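Local coordinates for protein aminoglycoside 6-adenylyltransferase (PDB 2PBE) that adenylates streptomycin and streptidine at the 6-hydroxyl, using ATP or GTP, and so makes Bacillus subtilis resistant to streptomycin, at residues I12-A17 with K218-N223; L251-S256 with D269-I274. All coordinates share one frame; numbering follows the deposited sequence.

Contact 1 of 2, residues I12-A17 with K218-N223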
ATOM      1  N   ILE A  12     -12.019  -2.608  -4.366  1.00 34.08           N
ATOM      2  CA  ILE A  12     -12.481  -2.910  -5.706  1.00 32.20           C
ATOM      3  C   ILE A  12     -11.724  -2.128  -6.781  1.00 31.99           C
ATOM      4  O   ILE A  12     -11.222  -2.713  -7.737  1.00 31.67           O
ATOM      5  CB  ILE A  12     -13.992  -2.625  -5.792  1.00 31.49           C
ATOM      6  CG1 ILE A  12     -14.724  -3.526  -4.798  1.00 32.20           C
ATOM      7  CG2 ILE A  12     -14.502  -2.865  -7.191  1.00 30.00           C
ATOM      8  CD1 ILE A  12     -16.197  -3.244  -4.647  1.00 32.93           C
ATOM      9  N   PHE A  13     -11.631  -0.817  -6.624  1.00 32.13           N
ATOM     10  CA  PHE A  13     -10.952  -0.005  -7.618  1.00 33.35           C
ATOM     11  C   PHE A  13      -9.465  -0.318  -7.735  1.00 33.31           C
ATOM     12  O   PHE A  13      -8.916  -0.391  -8.838  1.00 32.18           O
ATOM     13  CB  PHE A  13     -11.109   1.480  -7.299  1.00 34.40           C
ATOM     14  CG  PHE A  13     -12.532   1.941  -7.125  1.00 36.12           C
ATOM     15  CD1 PHE A  13     -13.596   1.341  -7.834  1.00 37.01           C
ATOM     16  CD2 PHE A  13     -12.810   3.036  -6.280  1.00 36.71           C
ATOM     17  CE1 PHE A  13     -14.928   1.830  -7.699  1.00 37.73           C
ATOM     18  CE2 PHE A  13     -14.128   3.544  -6.129  1.00 37.64           C
ATOM     19  CZ  PHE A  13     -15.192   2.941  -6.839  1.00 38.07           C
ATOM     20  N   LEU A  14      -8.819  -0.489  -6.591  1.00 33.70           N
ATOM     21  CA  LEU A  14      -7.397  -0.790  -6.563  1.00 33.94           C
ATOM     22  C   LEU A  14      -7.163  -2.180  -7.154  1.00 34.26           C
ATOM     23  O   LEU A  14      -6.265  -2.394  -7.975  1.00 34.70           O
ATOM     24  CB  LEU A  14      -6.914  -0.737  -5.110  1.00 34.85           C
ATOM     25  CG  LEU A  14      -5.451  -0.639  -4.677  1.00 35.65           C
ATOM     26  CD1 LEU A  14      -4.763  -1.977  -4.815  1.00 36.59           C
ATOM     27  CD2 LEU A  14      -4.762   0.452  -5.497  1.00 37.75           C
ATOM     28  N   ASP A  15      -8.002  -3.121  -6.741  1.00 34.20           N
ATOM     29  CA  ASP A  15      -7.893  -4.496  -7.204  1.00 34.69           C
ATOM     30  C   ASP A  15      -8.099  -4.588  -8.709  1.00 31.77           C
ATOM     31  O   ASP A  15      -7.414  -5.343  -9.407  1.00 31.15           O
ATOM     32  CB  ASP A  15      -8.927  -5.361  -6.498  1.00 38.82           C
ATOM     33  CG  ASP A  15      -8.601  -6.822  -6.587  1.00 42.32           C
ATOM     34  OD1 ASP A  15      -7.590  -7.223  -5.966  1.00 47.34           O
ATOM     35  OD2 ASP A  15      -9.348  -7.562  -7.275  1.00 43.41           O
ATOM     36  N   PHE A  16      -9.036  -3.799  -9.206  1.00 29.20           N
ATOM     37  CA  PHE A  16      -9.312  -3.798 -10.628  1.00 28.13           C
ATOM     38  C   PHE A  16      -8.069  -3.392 -11.403  1.00 29.12           C
ATOM     39  O   PHE A  16      -7.612  -4.117 -12.298  1.00 31.15           O
ATOM     40  CB  PHE A  16     -10.430  -2.825 -10.966  1.00 27.30           C
ATOM     41  CG  PHE A  16     -10.764  -2.803 -12.420  1.00 27.41           C
ATOM     42  CD1 PHE A  16     -11.308  -3.950 -13.046  1.00 26.96           C
ATOM     43  CD2 PHE A  16     -10.512  -1.663 -13.188  1.00 26.96           C
ATOM     44  CE1 PHE A  16     -11.597  -3.969 -14.435  1.00 25.95           C
ATOM     45  CE2 PHE A  16     -10.793  -1.650 -14.586  1.00 28.40           C
ATOM     46  CZ  PHE A  16     -11.335  -2.801 -15.211  1.00 26.35           C
ATOM     47  N   ALA A  17      -7.525  -2.234 -11.044  1.00 28.35           N
ATOM     48  CA  ALA A  17      -6.348  -1.687 -11.693  1.00 27.24           C
ATOM     49  C   ALA A  17      -5.184  -2.666 -11.684  1.00 27.34           C
ATOM     50  O   ALA A  17      -4.543  -2.874 -12.716  1.00 27.50           O
ATOM     51  CB  ALA A  17      -5.942  -0.407 -11.022  1.00 26.22           C
ATOM     52  N   LYS A 218      -3.551  -5.754   2.537  1.00 46.26           N
ATOM     53  CA  LYS A 218      -4.139  -7.077   2.343  1.00 44.53           C
ATOM     54  C   LYS A 218      -4.272  -7.305   0.844  1.00 43.52           C
ATOM     55  O   LYS A 218      -4.314  -8.448   0.364  1.00 44.22           O
ATOM     56  CB  LYS A 218      -5.517  -7.173   3.004  1.00 42.91           C
ATOM     57  CG  LYS A 218      -5.938  -8.593   3.251  1.00 41.09           C
ATOM     58  CD  LYS A 218      -7.340  -8.657   3.812  1.00 42.82           C
ATOM     59  CE  LYS A 218      -7.655 -10.042   4.350  1.00 43.23           C
ATOM     60  NZ  LYS A 218      -7.293 -11.110   3.362  1.00 46.41           N
ATOM     61  N   ARG A 219      -4.335  -6.197   0.114  1.00 43.09           N
ATOM     62  CA  ARG A 219      -4.473  -6.240  -1.334  1.00 43.61           C
ATOM     63  C   ARG A 219      -3.125  -6.289  -2.036  1.00 41.17           C
ATOM     64  O   ARG A 219      -3.023  -5.949  -3.204  1.00 43.51           O
ATOM     65  CB  ARG A 219      -5.234  -5.013  -1.820  1.00 47.03           C
ATOM     66  CG  ARG A 219      -5.946  -5.180  -3.129  1.00 51.57           C
ATOM     67  CD  ARG A 219      -7.383  -4.813  -2.904  1.00 56.34           C
ATOM     68  NE  ARG A 219      -7.962  -5.582  -1.802  1.00 60.37           N
ATOM     69  CZ  ARG A 219      -8.110  -6.909  -1.784  1.00 61.46           C
ATOM     70  NH1 ARG A 219      -7.734  -7.654  -2.824  1.00 60.86           N
ATOM     71  NH2 ARG A 219      -8.591  -7.511  -0.698  1.00 61.67           N
ATOM     72  N   TYR A 220      -2.090  -6.701  -1.328  1.00 37.35           N
ATOM     73  CA  TYR A 220      -0.773  -6.778  -1.927  1.00 33.63           C
ATOM     74  C   TYR A 220      -0.072  -8.026  -1.473  1.00 32.64           C
ATOM     75  O   TYR A 220       0.697  -8.615  -2.216  1.00 32.12           O
ATOM     76  CB  TYR A 220       0.052  -5.580  -1.525  1.00 31.25           C
ATOM     77  CG  TYR A 220      -0.300  -4.348  -2.310  1.00 29.48           C
ATOM     78  CD1 TYR A 220      -0.013  -4.259  -3.699  1.00 28.68           C
ATOM     79  CD2 TYR A 220      -0.959  -3.259  -1.686  1.00 29.09           C
ATOM     80  CE1 TYR A 220      -0.379  -3.108  -4.451  1.00 28.12           C
ATOM     81  CE2 TYR A 220      -1.339  -2.118  -2.413  1.00 27.86           C
ATOM     82  CZ  TYR A 220      -1.054  -2.040  -3.793  1.00 30.24           C
ATOM     83  OH  TYR A 220      -1.459  -0.902  -4.471  1.00 29.74           O
ATOM     84  N   LEU A 221      -0.321  -8.404  -0.221  1.00 32.69           N
ATOM     85  CA  LEU A 221       0.268  -9.593   0.373  1.00 33.16           C
ATOM     86  C   LEU A 221      -0.536 -10.817  -0.027  1.00 33.49           C
ATOM     87  O   LEU A 221      -1.759 -10.736  -0.197  1.00 33.08           O
ATOM     88  CB  LEU A 221       0.245  -9.479   1.895  1.00 34.51           C
ATOM     89  CG  LEU A 221       1.336  -8.779   2.696  1.00 34.38           C
ATOM     90  CD1 LEU A 221       1.991  -7.690   1.883  1.00 35.67           C
ATOM     91  CD2 LEU A 221       0.703  -8.206   3.953  1.00 33.79           C
ATOM     92  N   SER A 222       0.153 -11.935  -0.181  1.00 33.07           N
ATOM     93  CA  SER A 222      -0.497 -13.183  -0.507  1.00 34.37           C
ATOM     94  C   SER A 222      -1.156 -13.613   0.804  1.00 36.11           C
ATOM     95  O   SER A 222      -1.023 -12.922   1.820  1.00 36.97           O
ATOM     96  CB  SER A 222       0.534 -14.215  -0.945  1.00 33.55           C
ATOM     97  OG  SER A 222       1.438 -14.490   0.101  1.00 34.11           O
ATOM     98  N   ASN A 223      -1.856 -14.739   0.797  1.00 37.40           N
ATOM     99  CA  ASN A 223      -2.510 -15.187   2.019  1.00 39.99           C
ATOM    100  C   ASN A 223      -1.485 -15.640   3.043  1.00 40.39           C
ATOM    101  O   ASN A 223      -1.681 -15.467   4.258  1.00 40.92           O
ATOM    102  CB  ASN A 223      -3.493 -16.316   1.717  1.00 41.92           C
ATOM    103  CG  ASN A 223      -4.566 -15.890   0.741  1.00 44.52           C
ATOM    104  OD1 ASN A 223      -5.061 -14.754   0.810  1.00 45.97           O
ATOM    105  ND2 ASN A 223      -4.930 -16.791  -0.180  1.00 44.48           N
TER
HETATM  106  O   HOH W   1      -5.511  -7.960  -4.305  1.00 62.05           O
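Asp-15 and Arg-219 bring the two backbones closest, their CA atoms 7.0 Å apart, where helix 6-19 passes the loop that runs from strand 207-209 to helix 223-230. Residues 12-17 are all helical; on the other side, 218-223 has no regular strand or long helix and leads to Ser-222, which caps the next helix. Backbones stay apart, and the gap is filled by Leu-14 and Asp-15 reaching from one side and Arg-219 and Tyr-220 from the other.

The charged pair is a salt bridge from Arg-219 NH1 to Asp-15 OD1 at 3.2 Å. It is bent, with an N-H...O angle of 139°, and NH1 comes from above the carboxylate, whose plane stands 78° from that of the guanidinium. Bends at chi2 and chi3 turn the guanidinium across Asp-15, and Arg-219 CD rests against Asp-15 CB. A water beside the bridge donates to Asp-15 OD1 at 2.8 Å and makes weak bonds to Arg-219 NH1 and Arg-219 O. Asp-11, one turn earlier on the helix, takes Arg-219 NE in a second salt bridge.

Beside the charges lies an apolar patch. Leu-14 CG stands anti to the backbone N (chi1 -164°), which sends CD1 to 3.8 Å from Arg-219 CG and 3.5 Å from Tyr-220 OH. The leucine crosses the tyrosine at about a right angle and meets the phenol end of the ring obliquely; the ring itself stacks with Phe-208, and Leu-18 extends the greasy surface.

The contact thus joins helix 6-19, packed on the mixed sheet of this nucleotidyltransferase, to the loop before the C-terminal helices. Two carboxylates on different nitrogens should limit rotation of the guanidinium and probably balance its charge.

Contact 2 of 2, residues L251-S256 with D269-I274; sequences LFRKYS and DYDEGI
Arg-253 and Asp-271 carry the whole contact, joining the long helix 238-263 to the first turn of the C-terminal helix 270-283; their CA atoms lie 7.3 Å apart.

The ionic part is a salt bridge with a single hydrogen bond, Arg-253 NE to Asp-271 OD1 at 3.0 Å. It is almost straight, 172° at the hydrogen. OD1 lies in the guanidinium plane and receives the N-H on its syn side, though tilted out of the carboxylate plane, and the two flat groups are turned only 31° against each other. The arginine runs extended from CG to NE, crossing the aspartate at about a right angle, and Asp-271 CG, anti to its own N (chi1 173°), projects the carboxylate into its path.

Van der Waals contact comes from the arginine's aliphatic part. Asp-271 OD2 sits 3.3 Å from Arg-253 CG and 3.5 Å from Arg-253 CD, so one carboxylate oxygen takes the N-H while the other lies alongside the methylenes.

Further hydrogen bonds hold both ends of the pair. Tyr-267, in the loop between the helices, bonds Asp-271 OD2 through its hydroxyl, while Thr-275 OG1 meets Arg-253 NH2 as well as the carbonyl oxygen of Asp-271. Apart from the pair, inside helix 238-263, Ser-256 OG donates to Phe-252 O at 2.6 Å; Ser-256 N bonds the same oxygen from the opposite face of the carbonyl plane. Phe-252 itself stacks on Phe-161 of helix 151-173, whose Trp-162 touches both Phe-252 and Asp-271.

Each carboxylate oxygen thus has at least one donor, which should hold the group against rotation and help keep it ionised. Thr-275 probably steadies the guanidinium from one turn further along the aspartate's helix, in this surface salt bridge between consecutive helices.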
ATOM      1  N   LEU A 251      10.318 -12.284  11.084  1.00 23.40           N
ATOM      2  CA  LEU A 251       9.843 -11.828   9.792  1.00 23.30           C
ATOM      3  C   LEU A 251      10.670 -10.707   9.193  1.00 24.26           C
ATOM      4  O   LEU A 251      10.795 -10.618   7.976  1.00 24.51           O
ATOM      5  CB  LEU A 251       8.390 -11.404   9.893  1.00 22.85           C
ATOM      6  CG  LEU A 251       7.434 -12.592   9.999  1.00 22.84           C
ATOM      7  CD1 LEU A 251       6.034 -12.118  10.305  1.00 22.99           C
ATOM      8  CD2 LEU A 251       7.453 -13.386   8.685  1.00 23.82           C
ATOM      9  N   PHE A 252      11.243  -9.854  10.039  1.00 24.36           N
ATOM     10  CA  PHE A 252      12.033  -8.750   9.509  1.00 24.74           C
ATOM     11  C   PHE A 252      13.332  -9.242   8.919  1.00 24.95           C
ATOM     12  O   PHE A 252      13.813  -8.685   7.938  1.00 23.82           O
ATOM     13  CB  PHE A 252      12.358  -7.704  10.584  1.00 24.96           C
ATOM     14  CG  PHE A 252      12.693  -6.362  10.006  1.00 24.34           C
ATOM     15  CD1 PHE A 252      11.679  -5.575   9.442  1.00 24.71           C
ATOM     16  CD2 PHE A 252      14.017  -5.888   9.987  1.00 24.46           C
ATOM     17  CE1 PHE A 252      11.970  -4.303   8.852  1.00 26.31           C
ATOM     18  CE2 PHE A 252      14.342  -4.610   9.398  1.00 25.75           C
ATOM     19  CZ  PHE A 252      13.307  -3.819   8.829  1.00 25.63           C
ATOM     20  N   ARG A 253      13.908 -10.271   9.533  1.00 25.74           N
ATOM     21  CA  ARG A 253      15.160 -10.827   9.036  1.00 26.80           C
ATOM     22  C   ARG A 253      14.857 -11.357   7.649  1.00 26.90           C
ATOM     23  O   ARG A 253      15.521 -11.017   6.678  1.00 26.84           O
ATOM     24  CB  ARG A 253      15.652 -11.981   9.925  1.00 25.93           C
ATOM     25  CG  ARG A 253      16.100 -11.542  11.305  1.00 26.32           C
ATOM     26  CD  ARG A 253      16.419 -12.728  12.229  1.00 27.62           C
ATOM     27  NE  ARG A 253      16.687 -12.258  13.589  1.00 26.17           N
ATOM     28  CZ  ARG A 253      16.005 -12.636  14.672  1.00 28.94           C
ATOM     29  NH1 ARG A 253      15.007 -13.500  14.572  1.00 28.13           N
ATOM     30  NH2 ARG A 253      16.326 -12.141  15.868  1.00 30.29           N
ATOM     31  N   LYS A 254      13.827 -12.192   7.595  1.00 26.99           N
ATOM     32  CA  LYS A 254      13.387 -12.816   6.368  1.00 28.47           C
ATOM     33  C   LYS A 254      13.277 -11.818   5.206  1.00 29.25           C
ATOM     34  O   LYS A 254      13.965 -11.956   4.193  1.00 32.06           O
ATOM     35  CB  LYS A 254      12.042 -13.505   6.606  1.00 28.04           C
ATOM     36  CG  LYS A 254      11.543 -14.297   5.406  1.00 29.27           C
ATOM     37  CD  LYS A 254      10.359 -15.191   5.745  1.00 30.19           C
ATOM     38  CE  LYS A 254       9.834 -15.846   4.475  1.00 29.57           C
ATOM     39  NZ  LYS A 254       8.676 -16.739   4.700  1.00 33.62           N
ATOM     40  N   TYR A 255      12.446 -10.792   5.362  1.00 28.57           N
ATOM     41  CA  TYR A 255      12.258  -9.825   4.283  1.00 28.27           C
ATOM     42  C   TYR A 255      13.377  -8.842   4.010  1.00 28.51           C
ATOM     43  O   TYR A 255      13.562  -8.432   2.858  1.00 27.73           O
ATOM     44  CB  TYR A 255      10.919  -9.124   4.485  1.00 27.79           C
ATOM     45  CG  TYR A 255       9.816 -10.144   4.307  1.00 29.62           C
ATOM     46  CD1 TYR A 255       9.577 -10.739   3.032  1.00 28.89           C
ATOM     47  CD2 TYR A 255       9.095 -10.649   5.423  1.00 29.48           C
ATOM     48  CE1 TYR A 255       8.662 -11.827   2.879  1.00 29.11           C
ATOM     49  CE2 TYR A 255       8.171 -11.739   5.283  1.00 30.01           C
ATOM     50  CZ  TYR A 255       7.965 -12.326   4.006  1.00 31.07           C
ATOM     51  OH  TYR A 255       7.116 -13.417   3.859  1.00 32.92           O
ATOM     52  N   SER A 256      14.118  -8.454   5.041  1.00 28.73           N
ATOM     53  CA  SER A 256      15.227  -7.524   4.835  1.00 29.49           C
ATOM     54  C   SER A 256      16.355  -8.295   4.162  1.00 29.85           C
ATOM     55  O   SER A 256      17.095  -7.735   3.354  1.00 30.52           O
ATOM     56  CB  SER A 256      15.702  -6.912   6.155  1.00 27.87           C
ATOM     57  OG  SER A 256      16.132  -7.920   7.049  1.00 32.88           O
ATOM     58  N   ASP A 269      24.042  -4.723  10.499  1.00 33.57           N
ATOM     59  CA  ASP A 269      24.439  -5.529  11.640  1.00 34.74           C
ATOM     60  C   ASP A 269      23.512  -5.262  12.818  1.00 33.70           C
ATOM     61  O   ASP A 269      23.732  -5.775  13.928  1.00 33.92           O
ATOM     62  CB  ASP A 269      25.898  -5.254  12.044  1.00 37.21           C
ATOM     63  CG  ASP A 269      26.163  -3.790  12.366  1.00 41.15           C
ATOM     64  OD1 ASP A 269      25.392  -3.187  13.139  1.00 44.09           O
ATOM     65  OD2 ASP A 269      27.157  -3.228  11.867  1.00 44.77           O
ATOM     66  N   TYR A 270      22.476  -4.466  12.567  1.00 30.41           N
ATOM     67  CA  TYR A 270      21.510  -4.143  13.596  1.00 28.09           C
ATOM     68  C   TYR A 270      20.831  -5.407  14.106  1.00 28.17           C
ATOM     69  O   TYR A 270      20.573  -5.537  15.295  1.00 28.38           O
ATOM     70  CB  TYR A 270      20.453  -3.187  13.066  1.00 28.22           C
ATOM     71  CG  TYR A 270      21.001  -1.984  12.330  1.00 29.23           C
ATOM     72  CD1 TYR A 270      22.104  -1.257  12.835  1.00 28.52           C
ATOM     73  CD2 TYR A 270      20.369  -1.516  11.145  1.00 29.30           C
ATOM     74  CE1 TYR A 270      22.571  -0.072  12.175  1.00 30.04           C
ATOM     75  CE2 TYR A 270      20.821  -0.342  10.475  1.00 29.59           C
ATOM     76  CZ  TYR A 270      21.918   0.380  10.997  1.00 29.82           C
ATOM     77  OH  TYR A 270      22.350   1.542  10.387  1.00 32.16           O
ATOM     78  N   ASP A 271      20.535  -6.329  13.196  1.00 28.37           N
ATOM     79  CA  ASP A 271      19.880  -7.595  13.536  1.00 28.56           C
ATOM     80  C   ASP A 271      20.690  -8.292  14.628  1.00 29.46           C
ATOM     81  O   ASP A 271      20.247  -8.470  15.770  1.00 29.07           O
ATOM     82  CB  ASP A 271      19.813  -8.474  12.276  1.00 28.51           C
ATOM     83  CG  ASP A 271      19.289  -9.898  12.535  1.00 29.16           C
ATOM     84  OD1 ASP A 271      18.939 -10.247  13.682  1.00 29.24           O
ATOM     85  OD2 ASP A 271      19.233 -10.680  11.547  1.00 27.68           O
ATOM     86  N   GLU A 272      21.895  -8.681  14.251  1.00 30.38           N
ATOM     87  CA  GLU A 272      22.816  -9.359  15.137  1.00 32.71           C
ATOM     88  C   GLU A 272      23.080  -8.616  16.449  1.00 31.88           C
ATOM     89  O   GLU A 272      23.047  -9.209  17.531  1.00 32.10           O
ATOM     90  CB  GLU A 272      24.123  -9.563  14.393  1.00 36.48           C
ATOM     91  CG  GLU A 272      25.165 -10.325  15.126  1.00 43.60           C
ATOM     92  CD  GLU A 272      26.382 -10.508  14.258  1.00 48.89           C
ATOM     93  OE1 GLU A 272      26.957  -9.470  13.837  1.00 51.00           O
ATOM     94  OE2 GLU A 272      26.753 -11.677  13.988  1.00 52.67           O
ATOM     95  N   GLY A 273      23.381  -7.330  16.344  1.00 30.76           N
ATOM     96  CA  GLY A 273      23.654  -6.544  17.531  1.00 29.95           C
ATOM     97  C   GLY A 273      22.500  -6.525  18.515  1.00 31.18           C
ATOM     98  O   GLY A 273      22.691  -6.734  19.724  1.00 31.31           O
ATOM     99  N   ILE A 274      21.288  -6.289  18.007  1.00 30.24           N
ATOM    100  CA  ILE A 274      20.105  -6.226  18.855  1.00 30.32           C
ATOM    101  C   ILE A 274      19.574  -7.575  19.286  1.00 31.44           C
ATOM    102  O   ILE A 274      18.934  -7.699  20.330  1.00 31.82           O
ATOM    103  CB  ILE A 274      18.989  -5.395  18.173  1.00 28.88           C
ATOM    104  CG1 ILE A 274      19.535  -4.012  17.790  1.00 29.03           C
ATOM    105  CG2 ILE A 274      17.796  -5.261  19.092  1.00 27.60           C
ATOM    106  CD1 ILE A 274      20.345  -3.288  18.890  1.00 27.16           C
TER

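In the fold
Contacts 1 and 2 follow one another along the chain, their centres 28 Å apart and their nearest atoms about 7 Å apart without touching. Contact 1, about 9 Å from the centre of the chain, ties the N-terminal helix 6-19, which packs on strands 23-28 and 45-51 of the mixed sheet, to the loop leading into the C-terminal helices. Contact 2 lies at the surface, 22 Å from that centre, and fastens the last helix to its predecessor within the helical part. Helix 223-230 begins at the end of 218-223, and its Glu-228 bonds Lys-254 and Tyr-255, which lie on 251-256 but outside the salt bridge. Neither contact is known to bind nucleotide or streptomycin.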